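PDB 4F06: extracellular ligand-binding receptor from Rhodopseudomonas palustris, which binds p-hydroxybenzoic acid, a lignin-derived aromatic compound, as the solute-binding component of an ABC transporter. Local coordinates for the p-hydroxybenzoic acid site. Sequence-based numbering; all coordinates share one arbitrary frame.

The p-hydroxybenzoic acid site. Residues 80-82, 103-105, 121, 149, 151, 201, 203-204, 232, 283. With PHB (p-hydroxybenzoic acid), chain B.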
ATOM      1  N   TYR A  80       5.998  -6.043  -2.884  1.00  5.82           N
ATOM      2  CA  TYR A  80       5.654  -5.463  -1.598  1.00  5.79           C
ATOM      3  C   TYR A  80       6.621  -4.309  -1.213  1.00  5.04           C
ATOM      4  O   TYR A  80       6.176  -3.219  -0.816  1.00  5.53           O
ATOM      5  CB  TYR A  80       5.673  -6.545  -0.515  1.00  6.79           C
ATOM      6  CG  TYR A  80       5.039  -6.103   0.781  1.00  5.78           C
ATOM      7  CD1 TYR A  80       3.684  -5.748   0.819  1.00  6.07           C
ATOM      8  CD2 TYR A  80       5.793  -6.023   1.966  1.00  5.88           C
ATOM      9  CE1 TYR A  80       3.097  -5.309   2.008  1.00  6.80           C
ATOM     10  CE2 TYR A  80       5.210  -5.629   3.179  1.00  6.05           C
ATOM     11  CZ  TYR A  80       3.869  -5.262   3.184  1.00  6.15           C
ATOM     12  OH  TYR A  80       3.224  -4.808   4.323  1.00  7.19           O
ATOM     13  N   PHE A  81       7.937  -4.568  -1.310  1.00  5.46           N
ATOM     14  CA  PHE A  81       8.921  -3.610  -0.831  1.00  5.54           C
ATOM     15  C   PHE A  81       9.480  -2.715  -1.938  1.00  5.46           C
ATOM     16  O   PHE A  81       9.868  -3.208  -3.012  1.00  6.52           O
ATOM     17  CB  PHE A  81      10.083  -4.353  -0.147  1.00  6.39           C
ATOM     18  CG  PHE A  81       9.695  -5.037   1.165  1.00  5.45           C
ATOM     19  CD1 PHE A  81       9.419  -4.248   2.277  1.00  6.79           C
ATOM     20  CD2 PHE A  81       9.639  -6.417   1.270  1.00  5.74           C
ATOM     21  CE1 PHE A  81       9.085  -4.832   3.488  1.00  7.59           C
ATOM     22  CE2 PHE A  81       9.308  -7.003   2.492  1.00  6.38           C
ATOM     23  CZ  PHE A  81       9.043  -6.210   3.614  1.00  7.73           C
ATOM     24  N   THR A  82       9.630  -1.461  -1.583  1.00  5.24           N
ATOM     25  CA  THR A  82      10.248  -0.501  -2.517  1.00  5.74           C
ATOM     26  C   THR A  82      11.574  -0.971  -3.137  1.00  6.10           C
ATOM     27  O   THR A  82      11.715  -0.904  -4.341  1.00  6.41           O
ATOM     28  CB  THR A  82      10.392   0.873  -1.837  1.00  5.31           C
ATOM     29  OG1 THR A  82       9.135   1.530  -1.797  1.00  6.29           O
ATOM     30  CG2 THR A  82      11.377   1.787  -2.568  1.00  6.44           C
ATOM     31  N   ASN A 103       1.954  -2.779  -4.307  1.00  5.57           N
ATOM     32  CA  ASN A 103       2.153  -2.220  -2.969  1.00  5.97           C
ATOM     33  C   ASN A 103       3.222  -1.127  -2.954  1.00  5.52           C
ATOM     34  O   ASN A 103       2.921   0.037  -2.610  1.00  6.06           O
ATOM     35  CB  ASN A 103       2.479  -3.263  -1.879  1.00  5.46           C
ATOM     36  CG  ASN A 103       2.410  -2.642  -0.511  1.00  4.63           C
ATOM     37  OD1 ASN A 103       1.313  -2.341  -0.018  1.00  5.94           O
ATOM     38  ND2 ASN A 103       3.564  -2.376   0.102  1.00  5.90           N
ATOM     39  N   ALA A 104       4.477  -1.484  -3.280  1.00  5.17           N
ATOM     40  CA  ALA A 104       5.647  -0.590  -3.050  1.00  5.95           C
ATOM     41  C   ALA A 104       5.265   0.849  -3.364  1.00  4.90           C
ATOM     42  O   ALA A 104       4.830   1.173  -4.492  1.00  6.03           O
ATOM     43  CB  ALA A 104       6.760  -1.044  -3.954  1.00  6.87           C
ATOM     44  N   ALA A 105       5.502   1.760  -2.401  1.00  4.66           N
ATOM     45  CA  ALA A 105       4.729   3.006  -2.315  1.00  5.57           C
ATOM     46  C   ALA A 105       5.638   4.248  -2.424  1.00  5.52           C
ATOM     47  O   ALA A 105       5.179   5.381  -2.215  1.00  6.79           O
ATOM     48  CB  ALA A 105       3.963   3.028  -1.003  1.00  6.09           C
ATOM     49  N   PHE A 121      -0.674   2.839  -3.740  1.00  5.06           N
ATOM     50  CA  PHE A 121      -0.724   4.154  -3.074  1.00  5.16           C
ATOM     51  C   PHE A 121       0.683   4.668  -3.096  1.00  5.22           C
ATOM     52  O   PHE A 121       1.636   3.909  -3.349  1.00  5.73           O
ATOM     53  CB  PHE A 121      -1.269   4.052  -1.614  1.00  5.58           C
ATOM     54  CG  PHE A 121      -0.480   3.067  -0.737  1.00  5.37           C
ATOM     55  CD1 PHE A 121      -0.774   1.686  -0.854  1.00  5.60           C
ATOM     56  CD2 PHE A 121       0.500   3.485   0.156  1.00  6.53           C
ATOM     57  CE1 PHE A 121      -0.101   0.749  -0.044  1.00  6.69           C
ATOM     58  CE2 PHE A 121       1.182   2.558   0.957  1.00  6.17           C
ATOM     59  CZ  PHE A 121       0.894   1.207   0.828  1.00  6.55           C
ATOM     60  N   TYR A 149      14.157   3.713   5.228  1.00  8.03           N
ATOM     61  CA  TYR A 149      14.360   3.342   3.821  1.00  7.44           C
ATOM     62  C   TYR A 149      13.356   4.144   2.997  1.00  7.15           C
ATOM     63  O   TYR A 149      12.597   4.941   3.532  1.00  7.79           O
ATOM     64  CB  TYR A 149      14.282   1.806   3.568  1.00  7.72           C
ATOM     65  CG  TYR A 149      12.880   1.181   3.571  1.00  6.70           C
ATOM     66  CD1 TYR A 149      11.968   1.362   4.634  1.00  8.16           C
ATOM     67  CD2 TYR A 149      12.513   0.349   2.533  1.00  7.09           C
ATOM     68  CE1 TYR A 149      10.708   0.756   4.585  1.00  7.96           C
ATOM     69  CE2 TYR A 149      11.257  -0.257   2.488  1.00  6.40           C
ATOM     70  CZ  TYR A 149      10.363  -0.028   3.515  1.00  6.27           C
ATOM     71  OH  TYR A 149       9.116  -0.625   3.493  1.00  6.79           O
ATOM     72  N   PRO A 151      10.301   4.477   1.488  1.00  6.83           N
ATOM     73  CA  PRO A 151       8.962   5.009   1.735  1.00  6.35           C
ATOM     74  C   PRO A 151       8.907   5.749   3.080  1.00  5.95           C
ATOM     75  O   PRO A 151       8.109   6.678   3.233  1.00  7.28           O
ATOM     76  CB  PRO A 151       8.072   3.748   1.709  1.00  7.62           C
ATOM     77  CG  PRO A 151       9.009   2.627   2.065  1.00  7.78           C
ATOM     78  CD  PRO A 151      10.323   2.998   1.408  1.00  7.68           C
ATOM     79  N   PHE A 201       5.349   5.866  10.201  1.00  6.75           N
ATOM     80  CA  PHE A 201       5.210   4.829   9.199  1.00  6.26           C
ATOM     81  C   PHE A 201       6.273   3.751   9.448  1.00  6.10           C
ATOM     82  O   PHE A 201       7.452   4.101   9.665  1.00  7.07           O
ATOM     83  CB  PHE A 201       5.478   5.361   7.770  1.00  7.06           C
ATOM     84  CG  PHE A 201       5.778   4.246   6.789  1.00  6.62           C
ATOM     85  CD1 PHE A 201       4.770   3.418   6.260  1.00  7.33           C
ATOM     86  CD2 PHE A 201       7.116   3.974   6.437  1.00  7.53           C
ATOM     87  CE1 PHE A 201       5.055   2.359   5.434  1.00  7.17           C
ATOM     88  CE2 PHE A 201       7.404   2.903   5.594  1.00  8.43           C
ATOM     89  CZ  PHE A 201       6.390   2.093   5.091  1.00  7.40           C
ATOM     90  N   PRO A 203       6.681  -0.460   7.536  1.00  6.34           N
ATOM     91  CA  PRO A 203       5.971  -1.364   6.606  1.00  6.32           C
ATOM     92  C   PRO A 203       5.062  -2.286   7.414  1.00  6.23           C
ATOM     93  O   PRO A 203       5.431  -2.806   8.498  1.00  7.29           O
ATOM     94  CB  PRO A 203       7.110  -2.161   5.942  1.00  7.56           C
ATOM     95  CG  PRO A 203       8.265  -2.042   6.913  1.00  7.56           C
ATOM     96  CD  PRO A 203       8.141  -0.649   7.528  1.00  7.08           C
ATOM     97  N   ALA A 204       3.850  -2.488   6.896  1.00  5.69           N
ATOM     98  CA  ALA A 204       2.876  -3.332   7.613  1.00  6.87           C
ATOM     99  C   ALA A 204       3.439  -4.724   7.801  1.00  6.95           C
ATOM    100  O   ALA A 204       4.011  -5.338   6.904  1.00  7.24           O
ATOM    101  CB  ALA A 204       1.602  -3.368   6.830  1.00  7.62           C
ATOM    102  N   ASP A 232      -0.731   1.786   6.977  1.00  7.06           N
ATOM    103  CA  ASP A 232       0.228   0.682   7.078  1.00  6.24           C
ATOM    104  C   ASP A 232       0.376   0.202   8.505  1.00  6.67           C
ATOM    105  O   ASP A 232       0.716  -0.961   8.730  1.00  7.19           O
ATOM    106  CB  ASP A 232       1.582   1.187   6.579  1.00  7.04           C
ATOM    107  CG  ASP A 232       1.448   1.783   5.200  1.00  6.54           C
ATOM    108  OD1 ASP A 232       1.421   1.031   4.217  1.00  7.13           O
ATOM    109  OD2 ASP A 232       1.284   3.024   5.121  1.00  7.18           O
HETATM  110  N   MSE A 283      -4.909  -4.295   2.678  1.00  7.94           N
HETATM  111  CA  MSE A 283      -4.903  -3.400   1.515  1.00  6.44           C
HETATM  112  C   MSE A 283      -4.285  -4.007   0.269  1.00  5.67           C
HETATM  113  O   MSE A 283      -4.665  -3.605  -0.851  1.00  5.96           O
HETATM  114  CB  MSE A 283      -4.144  -2.103   1.896  1.00  7.36           C
HETATM  115  CG  MSE A 283      -2.608  -2.200   1.906  1.00  7.22           C
HETATM  116 SE   MSE A 283      -1.858  -3.442   3.239  0.75  9.39          SE
HETATM  117  CE  MSE A 283      -0.033  -2.815   3.183  1.00  8.75           C
TER
HETATM  118  C1' PHB B 401       7.327  -0.225   0.645  1.00  5.03           C
HETATM  119  O1' PHB B 401       7.187   0.604  -0.265  1.00  5.40           O
HETATM  120  O2' PHB B 401       8.432  -0.832   0.862  1.00  5.57           O
HETATM  121  C1  PHB B 401       6.163  -0.468   1.554  1.00  5.47           C
HETATM  122  C2  PHB B 401       5.181   0.526   1.729  1.00  5.23           C
HETATM  123  C3  PHB B 401       4.138   0.326   2.601  1.00  5.87           C
HETATM  124  C4  PHB B 401       4.061  -0.834   3.344  1.00  5.78           C
HETATM  125  C5  PHB B 401       5.019  -1.816   3.193  1.00  6.07           C
HETATM  126  C6  PHB B 401       6.083  -1.644   2.316  1.00  6.13           C
HETATM  127  O4  PHB B 401       3.086  -1.055   4.248  1.00  6.32           O
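All 279 Å² of p-hydroxybenzoic acid (PHB) is hidden by protein, and each carboxylate oxygen accepts at least two hydrogen bonds. O1' takes Thr82 OG1 at 2.6 Å and the backbone N of Ala105; O2' takes the backbone N of Thr82, nearly straight at 167°, and the phenol OH of Tyr149 at 2.7 Å. At the opposite end, the ligand hydroxyl O4 donates to Asp232 OD1 at 2.7 Å, from above the carboxylate plane, and receives Ala204 N almost straight. Donors around the acid group and a donor-acceptor pair at O4 probably favour a para-hydroxylated benzoate. Tyr80 runs from CB to CG, anti to the backbone N (chi1 -167°); CD2 sits over the centre of the Phe81 ring, 3.6 Å above its plane. The C5-C6 edge of PHB points at a Tyr80 face, off-centre, planes at 68°. CZ comes nearest C5, at 3.6 Å, then CE2, with CE1 farther off; the tip OH bonds to Ala204 O at 2.7 Å. An alanine here would remove ring and OH, which would probably leave that edge poorly packed and the Ala204 loop less firmly held. Asn103 ND2, fixed by an in-plane bond to a lone pair of Tyr80 O (2.9 Å), lies under one PHB face; over the other come Pro203 CB and the CE1-CZ edge of Phe201, CE1 3.6 Å from PHB C3, with C4 near the Phe201 plane. The site occupies the cleft between the two lobes of this periplasmic-binding-protein fold, ringed by loops and the starts of helices 82-88 and 150-165.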